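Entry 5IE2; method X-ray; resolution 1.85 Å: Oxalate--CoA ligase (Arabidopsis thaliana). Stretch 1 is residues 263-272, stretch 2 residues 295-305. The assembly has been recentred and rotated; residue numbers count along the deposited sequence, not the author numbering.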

# COMPACT_ATOMS: atom_id res chain seq x y z
N ILE A 263 -1.46 -10.28 -5.32
CA ILE A 263 -2.87 -10.52 -5.03
C ILE A 263 -3.69 -10.62 -6.32
O ILE A 263 -4.55 -11.53 -6.45
CB ILE A 263 -3.43 -9.42 -4.08
CG1 ILE A 263 -2.81 -9.52 -2.69
CG2 ILE A 263 -4.97 -9.48 -4.00
CD1 ILE A 263 -3.14 -10.85 -1.95
N HIS A 264 -3.43 -9.74 -7.29
CA HIS A 264 -4.09 -9.88 -8.59
C HIS A 264 -3.83 -11.30 -9.18
O HIS A 264 -4.73 -11.90 -9.77
CB HIS A 264 -3.59 -8.84 -9.60
CG HIS A 264 -4.07 -7.45 -9.31
ND1 HIS A 264 -5.41 -7.16 -9.17
CD2 HIS A 264 -3.40 -6.29 -9.11
CE1 HIS A 264 -5.55 -5.86 -8.93
NE2 HIS A 264 -4.34 -5.31 -8.90
N GLN A 265 -2.61 -11.81 -9.03
CA GLN A 265 -2.31 -13.18 -9.55
C GLN A 265 -3.14 -14.24 -8.84
O GLN A 265 -3.62 -15.20 -9.49
CB GLN A 265 -0.83 -13.50 -9.42
CG GLN A 265 0.03 -12.73 -10.46
CD GLN A 265 1.51 -12.79 -10.14
OE1 GLN A 265 1.96 -12.20 -9.14
NE2 GLN A 265 2.29 -13.51 -10.98
N ILE A 266 -3.29 -14.11 -7.53
CA ILE A 266 -4.17 -15.07 -6.81
C ILE A 266 -5.64 -15.01 -7.28
O ILE A 266 -6.31 -16.06 -7.44
CB ILE A 266 -4.09 -14.82 -5.27
CG1 ILE A 266 -2.68 -15.17 -4.82
CG2 ILE A 266 -5.17 -15.62 -4.51
CD1 ILE A 266 -2.34 -14.82 -3.40
N ILE A 267 -6.14 -13.79 -7.52
CA ILE A 267 -7.50 -13.57 -8.02
C ILE A 267 -7.65 -14.17 -9.42
O ILE A 267 -8.68 -14.79 -9.75
CB ILE A 267 -7.82 -12.08 -8.05
CG1 ILE A 267 -7.93 -11.56 -6.60
CG2 ILE A 267 -9.08 -11.75 -8.89
CD1 ILE A 267 -7.95 -9.96 -6.51
N LEU A 268 -6.60 -14.02 -10.24
CA LEU A 268 -6.62 -14.65 -11.59
C LEU A 268 -6.60 -16.17 -11.52
O LEU A 268 -7.33 -16.84 -12.27
CB LEU A 268 -5.45 -14.20 -12.43
CG LEU A 268 -5.65 -12.78 -13.00
CD1 LEU A 268 -4.33 -12.32 -13.62
CD2 LEU A 268 -6.74 -12.78 -14.05
N ASP A 269 -5.79 -16.72 -10.62
CA ASP A 269 -5.76 -18.18 -10.42
C ASP A 269 -7.17 -18.69 -10.04
O ASP A 269 -7.64 -19.77 -10.52
CB ASP A 269 -4.80 -18.59 -9.30
CG ASP A 269 -3.29 -18.45 -9.66
OD1 ASP A 269 -2.91 -18.40 -10.86
OD2 ASP A 269 -2.48 -18.41 -8.69
N ARG A 270 -7.81 -17.97 -9.12
CA ARG A 270 -9.15 -18.35 -8.68
C ARG A 270 -10.14 -18.29 -9.86
O ARG A 270 -11.06 -19.14 -10.01
CB ARG A 270 -9.59 -17.47 -7.51
CG ARG A 270 -11.06 -17.56 -7.13
CD ARG A 270 -11.36 -18.85 -6.39
NE ARG A 270 -12.76 -18.94 -6.00
CZ ARG A 270 -13.28 -19.97 -5.33
NH1 ARG A 270 -12.51 -20.99 -4.99
NH2 ARG A 270 -14.57 -19.98 -5.05
N HIS A 271 -9.95 -17.28 -10.72
CA HIS A 271 -10.82 -17.17 -11.87
C HIS A 271 -10.59 -18.37 -12.79
O HIS A 271 -11.54 -18.82 -13.44
CB HIS A 271 -10.60 -15.85 -12.62
CG HIS A 271 -11.27 -15.77 -13.96
ND1 HIS A 271 -12.64 -15.63 -14.10
CD2 HIS A 271 -10.76 -15.78 -15.22
CE1 HIS A 271 -12.94 -15.54 -15.39
NE2 HIS A 271 -11.82 -15.65 -16.09
N ALA A 272 -9.36 -18.85 -12.85
CA ALA A 272 -9.08 -19.99 -13.74
C ALA A 272 -9.72 -21.28 -13.18
O ALA A 272 -10.21 -22.11 -13.95
CB ALA A 272 -7.61 -20.20 -13.94
N VAL A 295 1.76 -8.84 -19.04
CA VAL A 295 0.93 -10.05 -19.27
C VAL A 295 -0.13 -10.19 -18.16
O VAL A 295 -1.29 -10.61 -18.41
CB VAL A 295 1.82 -11.28 -19.38
CG1 VAL A 295 2.46 -11.65 -18.04
CG2 VAL A 295 1.01 -12.48 -19.96
N ILE A 296 0.19 -9.77 -16.93
CA ILE A 296 -0.83 -9.80 -15.88
C ILE A 296 -1.91 -8.74 -16.15
O ILE A 296 -3.10 -8.98 -15.93
CB ILE A 296 -0.23 -9.58 -14.48
CG1 ILE A 296 0.89 -10.60 -14.20
CG2 ILE A 296 -1.36 -9.61 -13.41
CD1 ILE A 296 0.41 -12.12 -14.47
N LEU A 297 -1.49 -7.57 -16.62
CA LEU A 297 -2.47 -6.54 -16.99
C LEU A 297 -3.46 -7.12 -18.04
O LEU A 297 -4.71 -7.01 -17.86
CB LEU A 297 -1.74 -5.28 -17.53
CG LEU A 297 -2.64 -4.08 -17.86
CD1 LEU A 297 -1.81 -2.76 -17.72
CD2 LEU A 297 -3.22 -4.14 -19.27
N SER A 298 -2.92 -7.72 -19.11
CA SER A 298 -3.74 -8.35 -20.16
C SER A 298 -4.68 -9.36 -19.59
O SER A 298 -5.87 -9.41 -19.96
CB SER A 298 -2.86 -9.06 -21.21
OG SER A 298 -2.18 -8.08 -21.92
N ARG A 299 -4.13 -10.23 -18.76
CA ARG A 299 -4.99 -11.28 -18.19
C ARG A 299 -6.13 -10.72 -17.36
O ARG A 299 -7.24 -11.25 -17.40
CB ARG A 299 -4.18 -12.25 -17.34
CG ARG A 299 -3.27 -13.14 -18.18
CD ARG A 299 -2.35 -14.00 -17.33
NE ARG A 299 -1.35 -14.68 -18.20
CZ ARG A 299 -0.26 -15.30 -17.75
NH1 ARG A 299 -0.07 -15.39 -16.44
NH2 ARG A 299 0.64 -15.80 -18.59
N LEU A 300 -5.87 -9.64 -16.60
CA LEU A 300 -6.92 -9.04 -15.81
C LEU A 300 -7.99 -8.39 -16.68
O LEU A 300 -9.19 -8.51 -16.36
CB LEU A 300 -6.32 -7.99 -14.83
CG LEU A 300 -5.55 -8.46 -13.60
CD1 LEU A 300 -4.74 -7.26 -12.96
CD2 LEU A 300 -6.52 -9.06 -12.53
N GLU A 301 -7.59 -7.64 -17.72
CA GLU A 301 -8.58 -6.97 -18.57
C GLU A 301 -9.41 -8.07 -19.28
O GLU A 301 -10.62 -7.91 -19.44
CB GLU A 301 -7.94 -6.03 -19.60
CG GLU A 301 -7.25 -4.87 -18.88
CD GLU A 301 -6.84 -3.74 -19.79
OE1 GLU A 301 -6.67 -3.98 -21.02
OE2 GLU A 301 -6.66 -2.61 -19.24
N GLU A 302 -8.77 -9.18 -19.67
CA GLU A 302 -9.52 -10.23 -20.36
C GLU A 302 -10.49 -10.97 -19.43
O GLU A 302 -11.61 -11.33 -19.82
CB GLU A 302 -8.57 -11.25 -20.98
CG GLU A 302 -9.29 -12.34 -21.78
CD GLU A 302 -10.00 -11.75 -22.99
OE1 GLU A 302 -9.32 -11.11 -23.82
OE2 GLU A 302 -11.25 -11.89 -23.10
N ALA A 303 -10.04 -11.22 -18.21
CA ALA A 303 -10.85 -11.98 -17.25
C ALA A 303 -12.04 -11.16 -16.80
O ALA A 303 -13.14 -11.70 -16.71
CB ALA A 303 -10.02 -12.38 -16.06
N PHE A 304 -11.83 -9.87 -16.45
CA PHE A 304 -12.89 -9.12 -15.76
C PHE A 304 -13.48 -7.93 -16.50
O PHE A 304 -14.42 -7.30 -16.01
CB PHE A 304 -12.36 -8.67 -14.39
CG PHE A 304 -11.78 -9.80 -13.60
CD1 PHE A 304 -12.52 -10.99 -13.40
CD2 PHE A 304 -10.47 -9.74 -13.14
CE1 PHE A 304 -11.98 -12.05 -12.68
CE2 PHE A 304 -9.91 -10.77 -12.41
CZ PHE A 304 -10.65 -11.98 -12.20
N GLY A 305 -12.91 -7.60 -17.65
CA GLY A 305 -13.48 -6.67 -18.59
C GLY A 305 -13.45 -5.21 -18.14
O GLY A 305 -14.28 -4.43 -18.58

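Two helical segments, 263-272 and 295-304, pack at 45° between their N-to-C directions, with axes 10.6 Å apart at closest approach. No hydrogen bond crosses between them. The contact is made mainly by apolar and aromatic side chains and buries 460 Å² in total.

Apolar packing centres on Leu268. Its CA-to-CB bond points sideways, but the end of the side chain comes nearer and enters a hole formed by Ile296, Arg299, Leu300 and Ala303. Leu268 CD1 lies 4.0 Å from Ile296 CG2 and 3.7 Å from Arg299 CB. Leu268 CD2 lies 3.9 Å from Ala303 CB. Arg299 contributes the aliphatic base of its side chain, while its end leads away. Ile267 CG2 meets Phe304 CZ at 3.7 Å.

Two CH-pi contacts involve histidine rings. Leu300 CD1 sits over one face of His264, 3.7 Å from His264 CG. Both ring nitrogens of His264 are hydrogen-bonded elsewhere in the structure, so the ring can offer its face to a methyl group without leaving a polar atom unpaired. Ala303 CB covers one face of His271, 3.6 Å from His271 CD2. Ala303 CB is 4.0 Å from the centroid of the His271 ring, 29° off the ring normal.

One aromatic pair is present. Phe304 directs its edge toward the face of His271, with ring planes at 68° and centroids 5.2 Å apart.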